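Local coordinates for putative lipoprotein (Bacteroides fragilis, PDB 3NQI), which is of unknown function, a putative bacterial lipoprotein that may bind lipids and that carries cadmium ions in the crystal, at residues I80-A84 with F191-I196; T83-K89 with T151-D157; T210-K214 with E239-T244. Residues are numbered along the deposited sequence.

Contact 1: I80-A84 with F191-I196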
loop_
_atom_site.group_PDB
_atom_site.type_symbol
_atom_site.label_atom_id
_atom_site.label_comp_id
_atom_site.label_asym_id
_atom_site.label_seq_id
_atom_site.Cartn_x
_atom_site.Cartn_y
_atom_site.Cartn_z
ATOM N N ILE A 80 -4.573 -6.109 -1.784
ATOM C CA ILE A 80 -3.544 -5.327 -1.092
ATOM C C ILE A 80 -4.073 -4.077 -0.372
ATOM O O ILE A 80 -3.342 -3.112 -0.155
ATOM C CB ILE A 80 -2.527 -4.857 -2.166
ATOM C CG1 ILE A 80 -3.218 -3.987 -3.189
ATOM C CG2 ILE A 80 -1.761 -6.028 -2.775
ATOM C CD1 ILE A 80 -2.204 -3.361 -4.207
ATOM N N ASP A 81 -5.356 -4.077 -0.034
ATOM C CA ASP A 81 -5.979 -2.951 0.655
ATOM C C ASP A 81 -5.360 -2.727 2.026
ATOM O O ASP A 81 -5.157 -3.674 2.786
ATOM C CB ASP A 81 -7.496 -3.171 0.827
ATOM C CG ASP A 81 -8.232 -3.239 -0.503
ATOM O OD1 ASP A 81 -7.887 -2.543 -1.440
ATOM O OD2 ASP A 81 -9.167 -4.007 -0.606
ATOM N N ALA A 82 -5.111 -1.460 2.347
ATOM C CA ALA A 82 -4.674 -1.048 3.664
ATOM C C ALA A 82 -5.425 0.216 4.147
ATOM O O ALA A 82 -6.048 0.914 3.364
ATOM C CB ALA A 82 -3.133 -0.853 3.688
ATOM N N THR A 83 -5.443 0.440 5.466
ATOM C CA THR A 83 -6.209 1.517 6.052
ATOM C C THR A 83 -5.523 2.862 6.159
ATOM O O THR A 83 -4.404 2.969 6.645
ATOM C CB THR A 83 -6.606 1.123 7.450
ATOM O OG1 THR A 83 -7.291 -0.105 7.308
ATOM C CG2 THR A 83 -7.497 2.171 8.114
ATOM N N ALA A 84 -6.208 3.888 5.678
ATOM C CA ALA A 84 -5.765 5.279 5.889
ATOM C C ALA A 84 -6.777 5.966 6.798
ATOM O O ALA A 84 -7.974 5.826 6.608
ATOM C CB ALA A 84 -5.648 5.987 4.570
ATOM N N PHE A 191 3.033 -4.857 -1.719
ATOM C CA PHE A 191 2.415 -3.558 -1.983
ATOM C C PHE A 191 1.228 -3.362 -1.046
ATOM O O PHE A 191 0.532 -4.338 -0.755
ATOM C CB PHE A 191 1.920 -3.459 -3.346
ATOM C CG PHE A 191 2.997 -3.356 -4.357
ATOM C CD1 PHE A 191 3.695 -2.189 -4.513
ATOM C CD2 PHE A 191 3.268 -4.410 -5.173
ATOM C CE1 PHE A 191 4.692 -2.092 -5.497
ATOM C CE2 PHE A 191 4.261 -4.327 -6.120
ATOM C CZ PHE A 191 4.948 -3.152 -6.290
ATOM N N LYS A 192 1.035 -2.128 -0.572
ATOM C CA LYS A 192 -0.153 -1.764 0.250
ATOM C C LYS A 192 -0.800 -0.554 -0.425
ATOM O O LYS A 192 -0.141 0.459 -0.686
ATOM C CB LYS A 192 0.276 -1.440 1.673
ATOM C CG LYS A 192 0.897 -2.644 2.403
ATOM C CD LYS A 192 -0.258 -3.607 2.860
ATOM C CE LYS A 192 0.207 -4.931 3.265
ATOM N NZ LYS A 192 -1.025 -5.765 3.429
ATOM N N ALA A 193 -2.078 -0.693 -0.749
ATOM C CA ALA A 193 -2.832 0.346 -1.430
ATOM C C ALA A 193 -3.820 1.024 -0.466
ATOM O O ALA A 193 -4.504 0.351 0.345
ATOM C CB ALA A 193 -3.569 -0.238 -2.660
ATOM N N TYR A 194 -3.876 2.360 -0.559
ATOM C CA TYR A 194 -4.614 3.240 0.361
ATOM C C TYR A 194 -5.573 4.146 -0.373
ATOM O O TYR A 194 -5.171 5.015 -1.174
ATOM C CB TYR A 194 -3.681 4.151 1.181
ATOM C CG TYR A 194 -2.712 3.374 2.020
ATOM C CD1 TYR A 194 -1.525 2.894 1.489
ATOM C CD2 TYR A 194 -3.013 3.058 3.302
ATOM C CE1 TYR A 194 -0.663 2.108 2.241
ATOM C CE2 TYR A 194 -2.137 2.299 4.098
ATOM C CZ TYR A 194 -0.995 1.834 3.584
ATOM O OH TYR A 194 -0.174 1.052 4.365
ATOM N N GLU A 195 -6.856 3.975 -0.060
ATOM C CA GLU A 195 -7.867 4.910 -0.563
ATOM C C GLU A 195 -7.820 6.158 0.312
ATOM O O GLU A 195 -8.125 6.107 1.502
ATOM C CB GLU A 195 -9.287 4.250 -0.514
ATOM C CG GLU A 195 -10.256 4.743 -1.584
ATOM C CD GLU A 195 -10.693 6.204 -1.413
ATOM O OE1 GLU A 195 -10.687 6.719 -0.271
ATOM O OE2 GLU A 195 -11.114 6.817 -2.404
ATOM N N ILE A 196 -7.491 7.295 -0.266
ATOM C CA ILE A 196 -7.215 8.499 0.497
ATOM C C ILE A 196 -8.245 9.650 0.267
ATOM O O ILE A 196 -8.009 10.745 0.716
ATOM C CB ILE A 196 -5.814 9.007 0.281
ATOM C CG1 ILE A 196 -5.566 9.307 -1.203
ATOM C CG2 ILE A 196 -4.768 7.985 0.850
ATOM C CD1 ILE A 196 -4.392 10.263 -1.394
HETATM O O HOH W 1 -7.317 0.282 -1.300
HETATM O O HOH W 2 -7.789 1.934 1.639
HETATM O O HOH W 3 -8.435 3.621 3.898
#
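Two small apolar clusters flank the pairing of these segments, one on each side of the backbone plane. In the first, Ile80, buried and pointing toward 191-196, lays its CD1 3.7 Å from CB of Ala193 and 4.2 Å from CB of Phe191; Met49 of strand 49-56 touches both Ile80 and Ala193. In the second, the Tyr194 ring is met obliquely by Ala82, whose CB lies 3.3 Å from CE2, while Ala84 CB reaches Tyr194 CD2 (4.1 Å) and Ile196 CG2 (4.3 Å), just ahead of helix 197-207. The backbone atoms Thr83 O and Ala84 N lie at the ring edge. The tyrosine hydroxyl makes a hydrogen bond with Phe150 O of strand 148-155.

Between the clusters runs a short parallel pairing. Ala193 uses both of its backbone polar groups: its N donates to Ile80 O (2.8 Å, nearly linear), and its O accepts from Ala82 N (2.8 Å), which sets Asp81 opposite Ala193. Beyond Ala82 the chains separate and water takes over. One molecule joins Ala82 O (2.7 Å) to Glu195 N (2.8 Å); a second accepts from Ala84 N (2.9 Å) and bonds weakly to Glu195 O. At the outer edge Asp81 OD1 holds a third water, which reaches Ala193 O only weakly, while the carboxylate bonds mainly to the backbone nitrogens of Arg48 and Met49.

Strands 78-87 and 186-195 are thus joined directly only over a few residues, and solvent carries the pairing on where 78-87 departs toward another neighbour, so the contact behaves as a branch point of the mixed sheet.

Contact 2: T83-K89 with T151-D157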
loop_
_atom_site.group_PDB
_atom_site.type_symbol
_atom_site.label_atom_id
_atom_site.label_comp_id
_atom_site.label_asym_id
_atom_site.label_seq_id
_atom_site.Cartn_x
_atom_site.Cartn_y
_atom_site.Cartn_z
ATOM N N THR A 83 -5.443 0.440 5.466
ATOM C CA THR A 83 -6.209 1.517 6.052
ATOM C C THR A 83 -5.523 2.862 6.159
ATOM O O THR A 83 -4.404 2.969 6.645
ATOM C CB THR A 83 -6.606 1.123 7.450
ATOM O OG1 THR A 83 -7.291 -0.105 7.308
ATOM C CG2 THR A 83 -7.497 2.171 8.114
ATOM N N ALA A 84 -6.208 3.888 5.678
ATOM C CA ALA A 84 -5.765 5.279 5.889
ATOM C C ALA A 84 -6.777 5.966 6.798
ATOM O O ALA A 84 -7.974 5.826 6.608
ATOM C CB ALA A 84 -5.648 5.987 4.570
ATOM N N ILE A 85 -6.308 6.648 7.820
ATOM C CA ILE A 85 -7.177 7.324 8.742
ATOM C C ILE A 85 -6.799 8.805 8.999
ATOM O O ILE A 85 -5.664 9.238 8.713
ATOM C CB ILE A 85 -7.277 6.587 10.081
ATOM C CG1 ILE A 85 -5.960 6.581 10.801
ATOM C CG2 ILE A 85 -7.814 5.119 9.941
ATOM C CD1 ILE A 85 -6.138 7.005 12.214
ATOM N N THR A 86 -7.767 9.584 9.514
ATOM C CA THR A 86 -7.494 10.908 10.009
ATOM C C THR A 86 -7.786 10.839 11.481
ATOM O O THR A 86 -8.674 10.131 11.892
ATOM C CB THR A 86 -8.436 11.962 9.407
ATOM O OG1 THR A 86 -9.787 11.535 9.598
ATOM C CG2 THR A 86 -8.182 12.112 7.914
ATOM N N THR A 87 -6.990 11.522 12.265
ATOM C CA THR A 87 -7.278 11.697 13.675
ATOM C C THR A 87 -6.644 13.068 14.003
ATOM O O THR A 87 -5.778 13.507 13.284
ATOM C CB THR A 87 -6.699 10.556 14.501
ATOM O OG1 THR A 87 -7.121 10.701 15.852
ATOM C CG2 THR A 87 -5.141 10.552 14.435
ATOM N N PRO A 88 -7.117 13.756 15.029
ATOM C CA PRO A 88 -6.606 15.128 15.213
ATOM C C PRO A 88 -5.134 15.228 15.567
ATOM O O PRO A 88 -4.455 16.086 15.058
ATOM C CB PRO A 88 -7.457 15.659 16.368
ATOM C CG PRO A 88 -8.684 14.859 16.315
ATOM C CD PRO A 88 -8.277 13.496 15.896
ATOM N N LYS A 89 -4.662 14.355 16.445
ATOM C CA LYS A 89 -3.273 14.370 16.898
ATOM C C LYS A 89 -2.848 13.012 17.481
ATOM O O LYS A 89 -3.676 12.134 17.669
ATOM C CB LYS A 89 -3.108 15.455 17.949
ATOM C CG LYS A 89 -3.973 15.263 19.205
ATOM C CD LYS A 89 -3.805 16.421 20.222
ATOM C CE LYS A 89 -4.655 16.157 21.443
ATOM N NZ LYS A 89 -4.423 17.176 22.491
ATOM N N THR A 151 -0.610 1.199 8.584
ATOM C CA THR A 151 -1.671 2.194 8.572
ATOM C C THR A 151 -1.127 3.571 8.286
ATOM O O THR A 151 -0.159 4.009 8.972
ATOM C CB THR A 151 -2.342 2.214 9.937
ATOM O OG1 THR A 151 -2.869 0.936 10.181
ATOM C CG2 THR A 151 -3.489 3.264 10.037
ATOM N N LEU A 152 -1.710 4.268 7.305
ATOM C CA LEU A 152 -1.342 5.693 7.071
ATOM C C LEU A 152 -2.226 6.589 7.901
ATOM O O LEU A 152 -3.477 6.475 7.843
ATOM C CB LEU A 152 -1.420 6.108 5.629
ATOM C CG LEU A 152 -0.334 5.577 4.745
ATOM C CD1 LEU A 152 -0.661 6.062 3.308
ATOM C CD2 LEU A 152 1.115 6.047 5.243
ATOM N N VAL A 153 -1.594 7.500 8.651
ATOM C CA VAL A 153 -2.326 8.415 9.525
ATOM C C VAL A 153 -2.042 9.875 9.117
ATOM O O VAL A 153 -0.886 10.301 8.971
ATOM C CB VAL A 153 -2.007 8.152 11.029
ATOM C CG1 VAL A 153 -2.935 8.994 12.013
ATOM C CG2 VAL A 153 -2.094 6.620 11.370
ATOM N N CYS A 154 -3.118 10.609 8.908
ATOM C CA CYS A 154 -3.118 12.065 8.769
ATOM C C CYS A 154 -3.563 12.679 10.100
ATOM O O CYS A 154 -4.693 12.429 10.591
ATOM C CB CYS A 154 -4.094 12.464 7.694
ATOM S SG CYS A 154 -4.067 14.240 7.397
ATOM N N TYR A 155 -2.675 13.438 10.725
ATOM C CA TYR A 155 -3.005 14.162 11.974
ATOM C C TYR A 155 -3.561 15.516 11.568
ATOM O O TYR A 155 -2.836 16.419 11.174
ATOM C CB TYR A 155 -1.806 14.294 12.932
ATOM C CG TYR A 155 -1.316 12.932 13.365
ATOM C CD1 TYR A 155 -2.042 12.165 14.272
ATOM C CD2 TYR A 155 -0.183 12.389 12.816
ATOM C CE1 TYR A 155 -1.620 10.903 14.638
ATOM C CE2 TYR A 155 0.255 11.131 13.165
ATOM C CZ TYR A 155 -0.451 10.386 14.067
ATOM O OH TYR A 155 -0.039 9.113 14.372
ATOM N N THR A 156 -4.865 15.669 11.679
ATOM C CA THR A 156 -5.481 16.843 11.074
ATOM C C THR A 156 -5.196 18.181 11.784
ATOM O O THR A 156 -5.243 19.216 11.137
ATOM C CB THR A 156 -6.958 16.609 10.890
ATOM O OG1 THR A 156 -7.539 16.321 12.166
ATOM C CG2 THR A 156 -7.162 15.456 9.925
ATOM N N ASP A 157 -4.858 18.163 13.078
ATOM C CA ASP A 157 -4.421 19.391 13.774
ATOM C C ASP A 157 -3.201 20.013 13.111
ATOM O O ASP A 157 -2.986 21.189 13.237
ATOM C CB ASP A 157 -4.054 19.138 15.249
ATOM C CG ASP A 157 -5.284 18.946 16.153
ATOM O OD1 ASP A 157 -6.437 19.163 15.683
ATOM O OD2 ASP A 157 -5.088 18.571 17.333
#
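This is a regular parallel strand pairing within the mixed sheet, joining the end of strand 78-87 to the end of strand 148-155, about 15 Å between its centre and that of the chain. The axes of 84-87 and 151-155 approach to 4.7 Å and cross at -26°, a normal sheet twist. Hydrogen bonds alternate in the parallel pattern: Leu152 N to Thr83 O (3.1 Å), Ile85 N to Leu152 O (2.8 Å), Cys154 N to Ile85 O (2.9 Å), Thr87 N to Cys154 O (3.0 Å) and Thr156 N to Thr87 O (2.8 Å). Asp157 N to Pro88 O (2.9 Å) extends the pairing into the 3-10 segment that begins at Thr156.

Ile85, Thr87, Val153 and Tyr155 share one face. There Ile85 CD1 lies 3.8 Å from Val153 CG1, and Thr87 CG2 lies 3.6 Å from Val153 CG1 and 3.5 Å from Tyr155 CD1. The Thr87 hydroxyl is hydrogen-bonded to Ser93 O, that of Tyr155 to Asp95 and Arg171. Ala84, Leu152, Thr86 and Cys154 lie on the other face, where Thr86 and Cys154 touch Ile199 of helix 197-207.

All hydrogen bonds across the pair are thus between backbone atoms; side chains add apolar contacts and, through Thr86 and Cys154, meet the helix.

Contact 3: T210-K214 with E239-T244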
loop_
_atom_site.group_PDB
_atom_site.type_symbol
_atom_site.label_atom_id
_atom_site.label_comp_id
_atom_site.label_asym_id
_atom_site.label_seq_id
_atom_site.Cartn_x
_atom_site.Cartn_y
_atom_site.Cartn_z
ATOM N N THR A 210 -7.677 23.067 -3.011
ATOM C CA THR A 210 -8.453 22.047 -3.755
ATOM C C THR A 210 -7.727 20.697 -3.816
ATOM O O THR A 210 -8.348 19.623 -3.905
ATOM C CB THR A 210 -8.716 22.475 -5.185
ATOM O OG1 THR A 210 -7.466 22.643 -5.864
ATOM C CG2 THR A 210 -9.494 23.803 -5.259
ATOM N N LYS A 211 -6.397 20.750 -3.733
ATOM C CA LYS A 211 -5.550 19.570 -3.771
ATOM C C LYS A 211 -4.124 19.930 -3.312
ATOM O O LYS A 211 -3.695 21.059 -3.479
ATOM C CB LYS A 211 -5.463 19.008 -5.193
ATOM C CG LYS A 211 -4.958 19.986 -6.213
ATOM C CD LYS A 211 -4.771 19.331 -7.538
ATOM C CE LYS A 211 -4.237 20.325 -8.551
ATOM N NZ LYS A 211 -4.143 19.694 -9.921
ATOM N N PRO A 212 -3.392 18.965 -2.769
ATOM C CA PRO A 212 -2.021 19.247 -2.361
ATOM C C PRO A 212 -1.132 19.227 -3.571
ATOM O O PRO A 212 -1.484 18.545 -4.532
ATOM C CB PRO A 212 -1.681 18.076 -1.471
ATOM C CG PRO A 212 -2.489 16.937 -2.015
ATOM C CD PRO A 212 -3.771 17.564 -2.512
ATOM N N ALA A 213 -0.022 19.958 -3.536
ATOM C CA ALA A 213 1.031 19.808 -4.571
ATOM C C ALA A 213 1.727 18.444 -4.376
ATOM O O ALA A 213 2.102 17.790 -5.336
ATOM C CB ALA A 213 2.072 20.936 -4.453
ATOM N N LYS A 214 1.900 18.013 -3.132
ATOM C CA LYS A 214 2.573 16.722 -2.890
ATOM C C LYS A 214 2.081 16.063 -1.625
ATOM O O LYS A 214 1.553 16.727 -0.701
ATOM C CB LYS A 214 4.125 16.877 -2.973
ATOM C CG LYS A 214 4.778 17.550 -1.824
ATOM C CD LYS A 214 6.331 17.543 -1.966
ATOM C CE LYS A 214 6.965 18.362 -0.851
ATOM N NZ LYS A 214 8.372 18.679 -1.091
ATOM N N GLU A 239 8.447 11.215 -1.185
ATOM C CA GLU A 239 7.558 12.195 -1.756
ATOM C C GLU A 239 6.743 11.627 -2.909
ATOM O O GLU A 239 7.278 10.913 -3.730
ATOM C CB GLU A 239 8.354 13.383 -2.283
ATOM C CG GLU A 239 9.146 14.053 -1.261
ATOM C CD GLU A 239 9.877 15.295 -1.849
ATOM O OE1 GLU A 239 10.463 15.164 -2.964
ATOM O OE2 GLU A 239 9.855 16.353 -1.211
ATOM N N ILE A 240 5.467 12.002 -2.964
ATOM C CA ILE A 240 4.601 11.716 -4.127
ATOM C C ILE A 240 4.057 13.011 -4.758
ATOM O O ILE A 240 3.278 13.742 -4.139
ATOM C CB ILE A 240 3.429 10.818 -3.687
ATOM C CG1 ILE A 240 3.937 9.532 -3.030
ATOM C CG2 ILE A 240 2.477 10.494 -4.902
ATOM C CD1 ILE A 240 2.803 8.702 -2.298
ATOM N N GLU A 241 4.466 13.331 -5.967
ATOM C CA GLU A 241 3.905 14.505 -6.635
ATOM C C GLU A 241 2.424 14.190 -6.981
ATOM O O GLU A 241 2.136 13.170 -7.582
ATOM C CB GLU A 241 4.762 14.895 -7.853
ATOM C CG GLU A 241 6.263 15.182 -7.518
ATOM C CD GLU A 241 6.505 16.303 -6.460
ATOM O OE1 GLU A 241 5.786 17.333 -6.491
ATOM O OE2 GLU A 241 7.427 16.142 -5.601
ATOM N N TYR A 242 1.481 14.969 -6.448
ATOM C CA TYR A 242 0.067 14.625 -6.576
ATOM C C TYR A 242 -0.511 15.182 -7.877
ATOM O O TYR A 242 -0.518 16.391 -8.079
ATOM C CB TYR A 242 -0.738 15.077 -5.362
ATOM C CG TYR A 242 -2.195 14.662 -5.429
ATOM C CD1 TYR A 242 -2.569 13.323 -5.353
ATOM C CD2 TYR A 242 -3.191 15.594 -5.662
ATOM C CE1 TYR A 242 -3.906 12.943 -5.438
ATOM C CE2 TYR A 242 -4.526 15.221 -5.753
ATOM C CZ TYR A 242 -4.877 13.896 -5.658
ATOM O OH TYR A 242 -6.209 13.527 -5.760
ATOM N N LYS A 243 -0.975 14.301 -8.753
ATOM C CA LYS A 243 -1.485 14.690 -10.064
ATOM C C LYS A 243 -2.966 14.464 -10.214
ATOM O O LYS A 243 -3.541 13.551 -9.583
ATOM C CB LYS A 243 -0.725 13.930 -11.140
ATOM C CG LYS A 243 0.768 14.218 -11.061
ATOM C CD LYS A 243 1.498 14.023 -12.363
ATOM C CE LYS A 243 2.998 14.306 -12.181
ATOM N NZ LYS A 243 3.760 14.056 -13.457
ATOM N N THR A 244 -3.613 15.337 -10.982
ATOM C CA THR A 244 -5.042 15.172 -11.299
ATOM C C THR A 244 -5.262 15.452 -12.757
ATOM O O THR A 244 -4.449 16.128 -13.387
ATOM C CB THR A 244 -5.954 16.124 -10.454
ATOM O OG1 THR A 244 -5.659 17.483 -10.769
ATOM C CG2 THR A 244 -5.710 15.900 -8.973
HETATM O O HOH W 4 -1.932 17.863 -11.501
HETATM O O HOH W 5 -1.313 18.912 -7.130
HETATM O O HOH W 6 9.583 17.943 -4.116
#
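Segments 211-214 and 239-244 run roughly antiparallel, their end-to-end directions 149° apart, and come together where the loop after helix 197-207 enters strand 214-221. Lys214 and Glu241 form an antiparallel non-hydrogen-bonded pair with CA atoms 4.5 Å apart. Next to it Tyr242 N donates to Ala213 O (3.1 Å), and Lys214 CA makes a CA-H...O contact with Ile240 O (3.3 Å). Further along, a water donates to both Pro212 O (2.6 Å) and Tyr242 O (2.8 Å), spanning the widening gap.

This is the open end of the beta hairpin formed by strands 214-221 and 234-241 in the mixed sheet. Tyr242, leaving its strand, turns toward the loop and presents its ring edge to Pro212 O and Lys211 CB, with Pro212 CD 3.8 Å from Tyr242 CD2. Leu200 of helix 197-207 touches both Pro212 and Tyr242, whose hydroxyl bonds Glu121 O.

Two lysines bind the ends. Lys214 NZ forms a salt bridge with Glu239 OE2 (2.8 Å), beside a water that donates to Glu239 OE1 and Glu241 OE2. Lys211 NZ donates to Thr244 OG1 (2.8 Å), which also bonds Glu246 O; Glu246 and Glu121 bind a cadmium ion about 5 Å from the Thr244 side chain.

How the contacts relate
All three contacts reach one mixed sheet. Contacts 1 and 2 start from the same strand, 78-87, and share Thr83 and Ala84; along this strand the contact with 186-195 precedes that with 148-155, and the centres of contacts 1 and 2 are about 13 Å apart. The two meet where Tyr194 CG packs 3.6 Å from Leu152 CD1. Contact 3 comes later in the chain than either and joins 234-241 to the approach of 214-221, its centre about 17 Å from each of the others, without touching them. Helix 197-207, which follows contact 1, packs against the sheet and the chain next to its strand ends, brought together from widely separated parts of the sequence.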